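Ribosomal RNA small subunit methyltransferase D (Escherichia coli, PDB 2FPO) methylates guanine 966 of 16S rRNA at N2 in the assembled 30S particle, using S-adenosyl-L-methionine as methyl donor. Local coordinates at residues 44-49 / 70-75; 175-180 / 186-191; 143-148 / 170-175. All coordinates share one frame; numbering follows the deposited sequence.

Contact 1: residues 44-49 / 70-75; sequences TLFNWL and LEALSR
Phe46 reaches from helix 39-53 to the end of helix 67-74 and meets Glu71, Ala72 and Arg75, each with a different part of its side chain. At the base, Phe46 CB sits over the centre of the Arg75 guanidinium, 3.4 Å from Arg75 CZ. One bond further, Phe46 CG lies beside the NE end of the same group, and CD1 touches the methylene Arg75 CD. On the other flank of the ring, CD2 and CE2 come under the Glu71 side chain: Glu71 CG stands 3.7 Å from the Phe46 ring centroid, 24° off its normal, a CH-pi contact over one face. Leu45 CG of Phe46's own helix covers the opposite face near its rim. The far end of the ring rests on the backbone of the second helix, with Phe46 CZ 3.8 Å from Ala72 N, while Phe46 CE1 packs against Ala72 CB.

Glu71 and Arg75, one helical turn apart, lock each other beside this ring. The straight run from CG to NE of Arg75 carries the guanidinium back along the helix to grip Glu71 OE2 side-on, NE at 2.8 Å on the anti lone pair and NH2 at 2.9 Å from above the carboxylate plane. Arg42 and the backbone N of Ile17 hold Glu71 OE1. In one of the two conformers of Asn47, a water that accepts from Arg75 NH2 and donates to Asn47 OD1 can link the two segments. A methionine in place of Arg75 would probably leave the buried Glu71 OE2 short of two donors and strip Phe46 CB of the guanidinium packed over it.

The contact thus joins the helices before and after strand 57-60 of the Rossmann-like fold, and its buried Glu71 carboxylate is probably kept ionised by Arg42 and Arg75.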
loop_
_atom_site.group_PDB
_atom_site.type_symbol
_atom_site.label_atom_id
_atom_site.label_comp_id
_atom_site.label_asym_id
_atom_site.label_seq_id
_atom_site.Cartn_x
_atom_site.Cartn_y
_atom_site.Cartn_z
ATOM N N THR A 44 7.397 3.617 11.034
ATOM C CA THR A 44 7.921 4.769 10.300
ATOM C C THR A 44 6.901 5.311 9.269
ATOM O O THR A 44 6.636 6.519 9.234
ATOM C CB THR A 44 9.262 4.401 9.590
ATOM O OG1 THR A 44 10.212 3.974 10.565
ATOM C CG2 THR A 44 9.846 5.577 8.819
ATOM N N LEU A 45 6.330 4.421 8.450
ATOM C CA LEU A 45 5.401 4.824 7.399
ATOM C C LEU A 45 4.156 5.520 7.966
ATOM O O LEU A 45 3.711 6.564 7.468
ATOM C CB LEU A 45 4.946 3.588 6.591
ATOM C CG LEU A 45 3.871 3.801 5.526
ATOM C CD1 LEU A 45 4.222 4.982 4.559
ATOM C CD2 LEU A 45 3.625 2.482 4.737
ATOM N N PHE A 46 3.585 4.913 8.999
ATOM C CA PHE A 46 2.348 5.409 9.554
ATOM C C PHE A 46 2.557 6.620 10.428
ATOM O O PHE A 46 1.632 7.414 10.580
ATOM C CB PHE A 46 1.486 4.292 10.150
ATOM C CG PHE A 46 0.847 3.440 9.086
ATOM C CD1 PHE A 46 -0.311 3.894 8.417
ATOM C CD2 PHE A 46 1.446 2.240 8.678
ATOM C CE1 PHE A 46 -0.880 3.149 7.410
ATOM C CE2 PHE A 46 0.874 1.478 7.656
ATOM C CZ PHE A 46 -0.293 1.920 7.032
ATOM N N ASN A 47 3.770 6.803 10.943
ATOM C CA ASN A 47 4.129 8.091 11.524
ATOM C C ASN A 47 4.159 9.171 10.429
ATOM O O ASN A 47 3.606 10.255 10.631
ATOM C CB ASN A 47 5.434 8.007 12.328
ATOM C CG ASN A 47 5.317 7.101 13.577
ATOM O OD1 ASN A 47 4.239 6.598 13.913
ATOM N ND2 ASN A 47 6.446 6.885 14.256
ATOM N N TRP A 48 4.752 8.867 9.265
ATOM C CA TRP A 48 4.723 9.836 8.127
ATOM C C TRP A 48 3.293 10.177 7.673
ATOM O O TRP A 48 3.019 11.296 7.241
ATOM C CB TRP A 48 5.461 9.318 6.882
ATOM C CG TRP A 48 6.967 9.113 6.990
ATOM C CD1 TRP A 48 7.834 9.696 7.881
ATOM C CD2 TRP A 48 7.760 8.266 6.155
ATOM N NE1 TRP A 48 9.128 9.257 7.644
ATOM C CE2 TRP A 48 9.108 8.386 6.584
ATOM C CE3 TRP A 48 7.467 7.441 5.060
ATOM C CZ2 TRP A 48 10.161 7.701 5.957
ATOM C CZ3 TRP A 48 8.497 6.749 4.454
ATOM C CH2 TRP A 48 9.843 6.886 4.905
ATOM N N LEU A 49 2.406 9.182 7.734
ATOM C CA LEU A 49 1.023 9.284 7.243
ATOM C C LEU A 49 0.014 9.762 8.281
ATOM O O LEU A 49 -1.149 9.967 7.958
ATOM C CB LEU A 49 0.570 7.911 6.715
ATOM C CG LEU A 49 1.239 7.448 5.408
ATOM C CD1 LEU A 49 0.712 6.083 4.994
ATOM C CD2 LEU A 49 1.058 8.467 4.283
ATOM N N LEU A 70 -4.355 -3.192 6.324
ATOM C CA LEU A 70 -4.969 -3.426 7.633
ATOM C C LEU A 70 -4.596 -2.406 8.703
ATOM O O LEU A 70 -5.429 -1.942 9.490
ATOM C CB LEU A 70 -4.667 -4.850 8.111
ATOM C CG LEU A 70 -5.387 -5.924 7.282
ATOM C CD1 LEU A 70 -4.924 -7.314 7.696
ATOM C CD2 LEU A 70 -6.884 -5.784 7.453
ATOM N N GLU A 71 -3.330 -2.059 8.736
ATOM C CA GLU A 71 -2.869 -0.968 9.585
ATOM C C GLU A 71 -3.554 0.357 9.169
ATOM O O GLU A 71 -3.957 1.141 10.034
ATOM C CB GLU A 71 -1.340 -0.925 9.468
ATOM C CG GLU A 71 -0.602 -0.067 10.422
ATOM C CD GLU A 71 -0.500 -0.661 11.795
ATOM O OE1 GLU A 71 -0.148 -1.866 11.946
ATOM O OE2 GLU A 71 -0.787 0.112 12.723
ATOM N N ALA A 72 -3.719 0.589 7.851
ATOM C CA ALA A 72 -4.435 1.784 7.365
ATOM C C ALA A 72 -5.876 1.822 7.860
ATOM O O ALA A 72 -6.305 2.826 8.413
ATOM C CB ALA A 72 -4.350 1.937 5.795
ATOM N N LEU A 73 -6.608 0.714 7.739
ATOM C CA LEU A 73 -7.967 0.647 8.234
ATOM C C LEU A 73 -8.072 0.836 9.743
ATOM O O LEU A 73 -9.020 1.450 10.241
ATOM C CB LEU A 73 -8.623 -0.679 7.828
ATOM C CG LEU A 73 -8.836 -0.760 6.317
ATOM C CD1 LEU A 73 -8.861 -2.247 5.891
ATOM C CD2 LEU A 73 -10.089 0.023 5.818
ATOM N N SER A 74 -7.109 0.284 10.463
ATOM C CA SER A 74 -7.095 0.406 11.903
ATOM C C SER A 74 -7.050 1.890 12.317
ATOM O O SER A 74 -7.760 2.313 13.239
ATOM C CB SER A 74 -5.903 -0.354 12.477
ATOM O OG SER A 74 -5.973 -0.385 13.891
ATOM N N ARG A 75 -6.248 2.662 11.587
ATOM C CA ARG A 75 -5.974 4.043 11.890
ATOM C C ARG A 75 -6.986 4.974 11.207
ATOM O O ARG A 75 -6.714 6.167 10.963
ATOM C CB ARG A 75 -4.536 4.348 11.504
ATOM C CG ARG A 75 -3.521 3.481 12.255
ATOM C CD ARG A 75 -2.119 3.733 11.709
ATOM N NE ARG A 75 -1.078 2.877 12.304
ATOM C CZ ARG A 75 -0.072 3.299 13.061
ATOM N NH1 ARG A 75 0.054 4.590 13.374
ATOM N NH2 ARG A 75 0.833 2.429 13.511
HETATM O O HOH W 1 3.222 4.017 14.654
#

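Contact 2: residues 175-180 / 186-191; sequences LHREKV and YRLYQR
Leu188 O receives two backbone N-H groups, from His176 N at 2.6 Å and Arg177 N at 3.0 Å, and this doubled grip is the signature of a classic beta bulge. From Arg177 onward the ladder between strands 173-181 and 184-191 is regular: Arg177 with Leu188 and Lys179 with Tyr186 are hydrogen-bonded antiparallel pairs, and Glu178 with Arg187 is a non-hydrogen-bonded pair. The short segments run 160° apart in direction.

Charge pairing belongs to that last pair. Glu178 and Arg187 lie side by side and point the same way, and Arg187 NE donates to the anti lone pair of Glu178 OE2 at 2.6 Å, nearly in the guanidinium plane. NH2 adds a weak bond to the same oxygen.

Apolar contact continues along the same face of the sheet. Leu175 has its CG anti to the backbone N (chi1 -170°), which brings CD1 over one face of the Tyr189 ring, 4.0 Å from its centroid, and also against Arg187 CB at 3.7 Å.

Flat groups gather at the bulge. The His176 ring has the Gln190 amide carbon CD over one face and Arg177 NH1 over the centre of the other; NH1 also donates to His176 O at 2.8 Å.

Strand 173-181 is one of the two outermost strands of the seven-stranded sheet. At this edge the Glu178-Arg187 salt bridge and the Leu175-Tyr189 contact add side-chain links to the backbone bonds, and the opposite charges of the pair probably offset each other.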
loop_
_atom_site.group_PDB
_atom_site.type_symbol
_atom_site.label_atom_id
_atom_site.label_comp_id
_atom_site.label_asym_id
_atom_site.label_seq_id
_atom_site.Cartn_x
_atom_site.Cartn_y
_atom_site.Cartn_z
ATOM N N LEU A 175 9.900 13.379 -4.323
ATOM C CA LEU A 175 10.284 12.638 -3.126
ATOM C C LEU A 175 9.891 13.431 -1.872
ATOM O O LEU A 175 10.304 14.564 -1.696
ATOM C CB LEU A 175 11.773 12.294 -3.133
ATOM C CG LEU A 175 12.285 11.320 -2.056
ATOM C CD1 LEU A 175 11.528 9.956 -2.070
ATOM C CD2 LEU A 175 13.758 11.084 -2.255
ATOM N N HIS A 176 9.045 12.829 -1.036
ATOM C CA HIS A 176 8.448 13.524 0.114
ATOM C C HIS A 176 9.071 13.111 1.450
ATOM O O HIS A 176 9.353 13.970 2.283
ATOM C CB HIS A 176 6.921 13.316 0.141
ATOM C CG HIS A 176 6.203 14.274 1.039
ATOM N ND1 HIS A 176 6.240 15.639 0.846
ATOM C CD2 HIS A 176 5.447 14.067 2.145
ATOM C CE1 HIS A 176 5.539 16.234 1.798
ATOM N NE2 HIS A 176 5.041 15.303 2.595
ATOM N N ARG A 177 9.223 11.795 1.659
ATOM C CA ARG A 177 9.958 11.218 2.810
ATOM C C ARG A 177 10.844 10.088 2.311
ATOM O O ARG A 177 10.534 9.448 1.314
ATOM C CB ARG A 177 9.013 10.630 3.875
ATOM C CG ARG A 177 7.979 11.599 4.473
ATOM C CD ARG A 177 8.637 12.674 5.351
ATOM N NE ARG A 177 7.641 13.597 5.894
ATOM C CZ ARG A 177 7.393 14.823 5.429
ATOM N NH1 ARG A 177 8.068 15.290 4.384
ATOM N NH2 ARG A 177 6.468 15.595 6.014
ATOM N N GLU A 178 11.932 9.831 3.024
ATOM C CA GLU A 178 12.823 8.707 2.722
ATOM C C GLU A 178 13.540 8.156 3.964
ATOM O O GLU A 178 14.034 8.911 4.773
ATOM C CB GLU A 178 13.856 9.091 1.658
ATOM C CG GLU A 178 14.690 7.885 1.192
ATOM C CD GLU A 178 15.800 8.254 0.231
ATOM O OE1 GLU A 178 16.731 8.963 0.648
ATOM O OE2 GLU A 178 15.754 7.815 -0.940
ATOM N N LYS A 179 13.588 6.840 4.095
ATOM C CA LYS A 179 14.386 6.198 5.124
ATOM C C LYS A 179 15.132 5.041 4.487
ATOM O O LYS A 179 14.549 4.226 3.774
ATOM C CB LYS A 179 13.514 5.657 6.255
ATOM C CG LYS A 179 14.309 4.994 7.379
ATOM C CD LYS A 179 13.403 4.423 8.457
ATOM C CE LYS A 179 14.212 4.123 9.725
ATOM N NZ LYS A 179 13.359 3.745 10.907
ATOM N N VAL A 180 16.427 4.970 4.747
ATOM C CA VAL A 180 17.211 3.817 4.337
ATOM C C VAL A 180 17.578 3.001 5.571
ATOM O O VAL A 180 18.129 3.528 6.531
ATOM C CB VAL A 180 18.448 4.228 3.500
ATOM C CG1 VAL A 180 19.274 3.015 3.124
ATOM C CG2 VAL A 180 17.994 4.963 2.240
ATOM N N TYR A 186 13.013 3.072 1.810
ATOM C CA TYR A 186 11.578 3.249 2.034
ATOM C C TYR A 186 11.259 4.693 1.704
ATOM O O TYR A 186 11.812 5.596 2.310
ATOM C CB TYR A 186 11.240 2.941 3.489
ATOM C CG TYR A 186 11.708 1.570 3.929
ATOM C CD1 TYR A 186 10.887 0.447 3.758
ATOM C CD2 TYR A 186 12.965 1.391 4.513
ATOM C CE1 TYR A 186 11.307 -0.796 4.146
ATOM C CE2 TYR A 186 13.388 0.135 4.913
ATOM C CZ TYR A 186 12.541 -0.948 4.732
ATOM O OH TYR A 186 12.945 -2.201 5.093
ATOM N N ARG A 187 10.392 4.916 0.724
ATOM C CA ARG A 187 10.151 6.276 0.228
ATOM C C ARG A 187 8.652 6.615 0.155
ATOM O O ARG A 187 7.814 5.744 -0.036
ATOM C CB ARG A 187 10.787 6.457 -1.148
ATOM C CG ARG A 187 12.297 6.289 -1.156
ATOM C CD ARG A 187 12.863 6.400 -2.569
ATOM N NE ARG A 187 14.318 6.336 -2.529
ATOM C CZ ARG A 187 15.041 5.332 -3.009
ATOM N NH1 ARG A 187 14.455 4.300 -3.580
ATOM N NH2 ARG A 187 16.354 5.374 -2.928
ATOM N N LEU A 188 8.351 7.896 0.289
ATOM C CA LEU A 188 7.014 8.420 0.112
ATOM C C LEU A 188 7.091 9.585 -0.860
ATOM O O LEU A 188 7.871 10.516 -0.654
ATOM C CB LEU A 188 6.424 8.837 1.459
ATOM C CG LEU A 188 4.922 9.133 1.539
ATOM C CD1 LEU A 188 4.066 7.898 1.237
ATOM C CD2 LEU A 188 4.621 9.686 2.918
ATOM N N TYR A 189 6.350 9.466 -1.965
ATOM C CA TYR A 189 6.287 10.484 -2.989
ATOM C C TYR A 189 4.995 11.241 -2.835
ATOM O O TYR A 189 3.978 10.667 -2.458
ATOM C CB TYR A 189 6.362 9.893 -4.405
ATOM C CG TYR A 189 7.724 9.339 -4.730
ATOM C CD1 TYR A 189 8.680 10.113 -5.380
ATOM C CD2 TYR A 189 8.056 8.025 -4.377
ATOM C CE1 TYR A 189 9.941 9.599 -5.678
ATOM C CE2 TYR A 189 9.305 7.499 -4.659
ATOM C CZ TYR A 189 10.246 8.289 -5.292
ATOM O OH TYR A 189 11.470 7.736 -5.551
ATOM N N GLN A 190 5.052 12.539 -3.106
ATOM C CA GLN A 190 3.852 13.349 -3.191
ATOM C C GLN A 190 3.615 13.796 -4.635
ATOM O O GLN A 190 4.519 14.320 -5.314
ATOM C CB GLN A 190 3.931 14.566 -2.274
ATOM C CG GLN A 190 2.604 15.298 -2.189
ATOM C CD GLN A 190 2.483 16.170 -0.965
ATOM O OE1 GLN A 190 1.649 15.925 -0.103
ATOM N NE2 GLN A 190 3.315 17.200 -0.885
ATOM N N ARG A 191 2.379 13.598 -5.071
ATOM C CA ARG A 191 1.996 13.834 -6.435
ATOM C C ARG A 191 1.190 15.120 -6.552
ATOM O O ARG A 191 0.269 15.362 -5.768
ATOM C CB ARG A 191 1.214 12.626 -6.943
ATOM C CG ARG A 191 0.801 12.703 -8.385
ATOM C CD ARG A 191 -0.698 12.716 -8.511
ATOM N NE ARG A 191 -1.062 12.658 -9.910
ATOM C CZ ARG A 191 -2.223 13.072 -10.389
ATOM N NH1 ARG A 191 -3.151 13.540 -9.560
ATOM N NH2 ARG A 191 -2.448 13.026 -11.698
#

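Contact 3: residues 143-148 / 170-175; sequences LLEDNG and PANWSL
Glu145 turns its carboxylate across the approach of two donors, Trp173 and Asn172, giving each its own oxygen. The indole comes in edge-on: Trp173 NE1 donates to Glu145 OE1 at 2.9 Å, with the oxygen almost exactly in the ring plane, although the carboxylate itself is turned 74° from the indole. Glu145 and Asn172 come at each other from opposite directions, amide and carboxylate planes 86° apart, and Asn172 ND2 meets Glu145 OE2 at 3.1 Å from above the carboxylate plane. Asn172 adopts the crowded position between backbone N and carbonyl carbon (chi1 60°) that turns its amide toward the helix.

With its CG anti to the backbone N, Glu145 runs past Pro170, Glu145 CG to Pro170 CG 3.7 Å; the bend at chi2 then turns the carboxylate to its donors. Pro170 also lays its CD over a face of the Trp173 ring, within the type I turn that leads into strand 173-181.

Two outside partners complete the network: Arg191 makes a salt bridge to Glu145 OE1, and Asn172 ND2 also donates to Glu192 O. The end of helix 137-146 is therefore tied to the start of the edge strand by one carboxylate, whose charge is shared among an arginine, an indole N-H and an amide, a setting likely to keep it ionised.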
loop_
_atom_site.group_PDB
_atom_site.type_symbol
_atom_site.label_atom_id
_atom_site.label_comp_id
_atom_site.label_asym_id
_atom_site.label_seq_id
_atom_site.Cartn_x
_atom_site.Cartn_y
_atom_site.Cartn_z
ATOM N N LEU A 143 1.265 3.387 -14.438
ATOM C CA LEU A 143 -0.164 3.076 -14.531
ATOM C C LEU A 143 -0.967 3.877 -13.525
ATOM O O LEU A 143 -2.022 4.392 -13.870
ATOM C CB LEU A 143 -0.423 1.579 -14.353
ATOM C CG LEU A 143 0.070 0.722 -15.537
ATOM C CD1 LEU A 143 0.332 -0.688 -15.056
ATOM C CD2 LEU A 143 -0.879 0.724 -16.723
ATOM N N LEU A 144 -0.456 3.987 -12.286
ATOM C CA LEU A 144 -1.107 4.807 -11.241
ATOM C C LEU A 144 -1.313 6.232 -11.710
ATOM O O LEU A 144 -2.411 6.785 -11.639
ATOM C CB LEU A 144 -0.320 4.777 -9.898
ATOM C CG LEU A 144 -0.334 3.454 -9.116
ATOM C CD1 LEU A 144 0.655 3.556 -7.928
ATOM C CD2 LEU A 144 -1.789 3.170 -8.632
ATOM N N GLU A 145 -0.244 6.831 -12.209
ATOM C CA GLU A 145 -0.301 8.196 -12.744
ATOM C C GLU A 145 -1.172 8.356 -14.008
ATOM O O GLU A 145 -1.805 9.382 -14.179
ATOM C CB GLU A 145 1.114 8.701 -13.023
ATOM C CG GLU A 145 1.224 10.136 -13.599
ATOM C CD GLU A 145 0.608 11.190 -12.694
ATOM O OE1 GLU A 145 0.712 11.055 -11.453
ATOM O OE2 GLU A 145 0.025 12.170 -13.231
ATOM N N ASP A 146 -1.167 7.369 -14.908
ATOM C CA ASP A 146 -1.786 7.555 -16.226
ATOM C C ASP A 146 -3.270 7.217 -16.244
ATOM O O ASP A 146 -3.992 7.701 -17.098
ATOM C CB ASP A 146 -1.100 6.718 -17.297
ATOM C CG ASP A 146 0.325 7.125 -17.543
ATOM O OD1 ASP A 146 0.759 8.216 -17.105
ATOM O OD2 ASP A 146 1.032 6.325 -18.178
ATOM N N ASN A 147 -3.719 6.393 -15.304
ATOM C CA ASN A 147 -5.077 5.879 -15.341
ATOM C C ASN A 147 -6.025 6.425 -14.256
ATOM O O ASN A 147 -7.090 5.867 -14.022
ATOM C CB ASN A 147 -5.044 4.335 -15.396
ATOM C CG ASN A 147 -4.445 3.830 -16.704
ATOM O OD1 ASN A 147 -4.482 4.529 -17.706
ATOM N ND2 ASN A 147 -3.880 2.639 -16.694
ATOM N N GLY A 148 -5.643 7.534 -13.621
ATOM C CA GLY A 148 -6.538 8.228 -12.703
ATOM C C GLY A 148 -6.655 7.605 -11.325
ATOM O O GLY A 148 -7.637 7.838 -10.613
ATOM N N PRO A 170 7.106 10.018 -12.540
ATOM C CA PRO A 170 6.681 11.137 -13.406
ATOM C C PRO A 170 7.146 12.474 -12.841
ATOM O O PRO A 170 7.457 12.573 -11.653
ATOM C CB PRO A 170 5.147 11.040 -13.385
ATOM C CG PRO A 170 4.874 9.595 -13.007
ATOM C CD PRO A 170 5.946 9.258 -12.026
ATOM N N ALA A 171 7.197 13.482 -13.704
ATOM C CA ALA A 171 7.727 14.788 -13.360
ATOM C C ALA A 171 6.939 15.497 -12.256
ATOM O O ALA A 171 7.496 16.276 -11.498
ATOM C CB ALA A 171 7.818 15.662 -14.622
ATOM N N ASN A 172 5.640 15.222 -12.168
ATOM C CA ASN A 172 4.807 15.802 -11.103
ATOM C C ASN A 172 4.838 15.042 -9.770
ATOM O O ASN A 172 4.074 15.367 -8.845
ATOM C CB ASN A 172 3.358 15.977 -11.582
ATOM C CG ASN A 172 2.700 14.663 -11.993
ATOM O OD1 ASN A 172 3.362 13.730 -12.457
ATOM N ND2 ASN A 172 1.392 14.593 -11.832
ATOM N N TRP A 173 5.706 14.034 -9.663
ATOM C CA TRP A 173 5.956 13.351 -8.374
ATOM C C TRP A 173 7.244 13.872 -7.753
ATOM O O TRP A 173 8.296 13.921 -8.409
ATOM C CB TRP A 173 6.149 11.850 -8.572
ATOM C CG TRP A 173 4.952 11.052 -8.934
ATOM C CD1 TRP A 173 3.913 11.422 -9.751
ATOM C CD2 TRP A 173 4.694 9.698 -8.545
ATOM N NE1 TRP A 173 3.011 10.379 -9.869
ATOM C CE2 TRP A 173 3.470 9.312 -9.146
ATOM C CE3 TRP A 173 5.391 8.759 -7.758
ATOM C CZ2 TRP A 173 2.923 8.038 -8.973
ATOM C CZ3 TRP A 173 4.817 7.483 -7.572
ATOM C CH2 TRP A 173 3.608 7.144 -8.188
ATOM N N SER A 174 7.187 14.231 -6.481
ATOM C CA SER A 174 8.413 14.603 -5.786
ATOM C C SER A 174 8.635 13.706 -4.577
ATOM O O SER A 174 7.672 13.292 -3.907
ATOM C CB SER A 174 8.373 16.076 -5.367
ATOM O OG SER A 174 7.315 16.265 -4.441
ATOM N N LEU A 175 9.900 13.379 -4.323
ATOM C CA LEU A 175 10.284 12.638 -3.126
ATOM C C LEU A 175 9.891 13.431 -1.872
ATOM O O LEU A 175 10.304 14.564 -1.696
ATOM C CB LEU A 175 11.773 12.294 -3.133
ATOM C CG LEU A 175 12.285 11.320 -2.056
ATOM C CD1 LEU A 175 11.528 9.956 -2.070
ATOM C CD2 LEU A 175 13.758 11.084 -2.255
#

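In the fold
Strand 173-181 is common to contacts 2 and 3, and helix 39-53 of contact 1 packs on it. Contacts 2 and 3 share Leu175, their centres 14 Å apart; Gln190 N lies 2.8 Å from Ser174 O in a probable backbone hydrogen bond, and Arg191 NE stands 2.8 Å from Glu145 OE1. In contact 1, Thr44 OG1 lies 3.2 Å from Lys179 NZ, a probable hydrogen bond, and Trp48 packs on Arg177 and the Tyr186 backbone. Contacts 1 and 3 do not touch, their nearest atoms about 8 Å apart. As in other class I methyltransferases, the cofactor probably binds at the loop between strand 57-60 and helix 67-74, which places contact 1 nearest in sequence to that site.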